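Local coordinates for protein EscN (Escherichia coli O127:H6, PDB 2OBL) that belongs to the type III secretion ATPases, relatives of the ATP synthase alpha/beta subunits, represented here by its C-terminal domain with a P-loop NTPase core, at residues Leu66-Gly69 with Ile70-Ile74. The protein carries 1 engineered substitution. Residues are numbered along the deposited sequence; the frame is centred on the assembly and turned at random.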
loop_
_atom_site.group_PDB
_atom_site.type_symbol
_atom_site.label_atom_id
_atom_site.label_comp_id
_atom_site.label_asym_id
_atom_site.label_seq_id
_atom_site.Cartn_x
_atom_site.Cartn_y
_atom_site.Cartn_z
ATOM N N LEU A 66 -3.489 -12.739 2.305
ATOM C CA LEU A 66 -4.108 -11.727 1.447
ATOM C C LEU A 66 -3.165 -11.420 0.294
ATOM O O LEU A 66 -2.920 -10.256 -0.026
ATOM C CB LEU A 66 -4.346 -10.446 2.249
ATOM C CG LEU A 66 -5.195 -10.544 3.517
ATOM C CD1 LEU A 66 -4.886 -9.403 4.528
ATOM C CD2 LEU A 66 -6.658 -10.549 3.117
ATOM N N THR A 67 -2.629 -12.473 -0.308
ATOM C CA THR A 67 -1.478 -12.351 -1.197
ATOM C C THR A 67 -1.678 -11.383 -2.352
ATOM O O THR A 67 -2.682 -11.441 -3.071
ATOM C CB THR A 67 -1.075 -13.717 -1.762
ATOM O OG1 THR A 67 -1.180 -14.704 -0.723
ATOM C CG2 THR A 67 0.336 -13.659 -2.301
ATOM N N CYS A 68 -0.703 -10.494 -2.511
ATOM C CA CYS A 68 -0.728 -9.480 -3.562
ATOM C C CYS A 68 -0.210 -10.077 -4.857
ATOM O O CYS A 68 0.490 -11.081 -4.838
ATOM C CB CYS A 68 0.162 -8.298 -3.201
ATOM S SG CYS A 68 -0.345 -7.379 -1.760
ATOM N N GLY A 69 -0.530 -9.427 -5.974
ATOM C CA GLY A 69 -0.069 -9.871 -7.278
ATOM C C GLY A 69 0.687 -8.797 -8.036
ATOM O O GLY A 69 0.469 -7.607 -7.825
ATOM N N ILE A 70 1.586 -9.218 -8.918
ATOM C CA ILE A 70 2.338 -8.261 -9.738
ATOM C C ILE A 70 1.386 -7.487 -10.644
ATOM O O ILE A 70 0.629 -8.084 -11.436
ATOM C CB ILE A 70 3.444 -8.949 -10.559
ATOM C CG1 ILE A 70 4.455 -9.630 -9.626
ATOM C CG2 ILE A 70 4.151 -7.953 -11.452
ATOM C CD1 ILE A 70 5.603 -10.334 -10.373
ATOM N N GLY A 71 1.408 -6.164 -10.495
ATOM C CA GLY A 71 0.566 -5.253 -11.273
ATOM C C GLY A 71 -0.762 -4.900 -10.606
ATOM O O GLY A 71 -1.587 -4.208 -11.182
ATOM N N GLN A 72 -0.969 -5.394 -9.389
ATOM C CA GLN A 72 -2.164 -5.086 -8.617
ATOM C C GLN A 72 -2.169 -3.628 -8.183
ATOM O O GLN A 72 -1.102 -3.034 -7.987
ATOM C CB GLN A 72 -2.189 -5.964 -7.368
ATOM C CG GLN A 72 -3.536 -6.125 -6.727
ATOM C CD GLN A 72 -3.479 -6.980 -5.484
ATOM O OE1 GLN A 72 -2.396 -7.354 -5.033
ATOM N NE2 GLN A 72 -4.639 -7.259 -4.894
ATOM N N ARG A 73 -3.377 -3.066 -8.058
ATOM C CA ARG A 73 -3.604 -1.810 -7.338
ATOM C C ARG A 73 -4.180 -2.137 -5.966
ATOM O O ARG A 73 -5.236 -2.770 -5.865
ATOM C CB ARG A 73 -4.565 -0.891 -8.096
ATOM C CG ARG A 73 -3.972 -0.259 -9.369
ATOM C CD ARG A 73 -4.055 -1.206 -10.538
ATOM N NE ARG A 73 -5.397 -1.787 -10.616
ATOM C CZ ARG A 73 -6.428 -1.226 -11.243
ATOM N NH1 ARG A 73 -6.272 -0.080 -11.904
ATOM N NH2 ARG A 73 -7.610 -1.827 -11.233
ATOM N N ILE A 74 -3.470 -1.733 -4.916
ATOM C CA ILE A 74 -3.798 -2.134 -3.546
ATOM C C ILE A 74 -4.000 -0.900 -2.699
ATOM O O ILE A 74 -3.217 0.038 -2.792
ATOM C CB ILE A 74 -2.602 -2.917 -2.938
ATOM C CG1 ILE A 74 -2.234 -4.118 -3.818
ATOM C CG2 ILE A 74 -2.874 -3.306 -1.480
ATOM C CD1 ILE A 74 -0.741 -4.434 -3.816
HETATM O O HOH W 1 -3.509 -7.862 -1.806
#
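Gln72 and Gly69 hold each other by two hydrogen bonds, both donated by backbone N-H groups, one received by the Gln72 side-chain oxygen and the other by Gly69 O: a beta turn whose backbone bond is reinforced by a side-chain amide. The amide oxygen of the glutamine, OE1, receives the N-H of Gly69 at 2.9 Å (Gly69 N to Gln72 OE1), fairly straight at 155° but reaching the oxygen from above the carbonyl plane. In return Gln72 N donates to Gly69 O over 3.1 Å, closing the type II beta turn that runs from Gly69 to Gln72. The side chain reaches back because CG stands anti to the backbone N (chi1 -160°) and the chain beyond it is extended, which carries the amide alongside the preceding strand residues. Gln72 OE1 also lies 3.1 Å from Cys68 CA, close to Cys68 CB as well. Beside this polar pair sits an apolar touch, Cys68 SG against Ile74 CD1 at 3.6 Å.

Gly71 occupies the third position of the turn with a positive phi of 93°, a conformation that glycine adopts readily. The turn thus links the short strand 68-69, paired antiparallel with strand 54-55, to strand 73-78 of the mainly parallel sheet of the nucleotide-binding domain; that strand leads into a strand-loop-helix segment consistent with a P-loop, which runs into helix 84-94.

Farther out, a water bridges the two segments: it donates to Leu66 O at 3.0 Å and accepts a weak bond from Gln72 NE2 at 3.3 Å. That nitrogen has a second weak bond, to Asp241 O, so both ends of the amide have partners, which would help fix its rotation. Gly71 N is hydrogen-bonded to Thr216 OG1, while Ile74 packs on Thr216 and Ile218 of the adjoining strand 214-222.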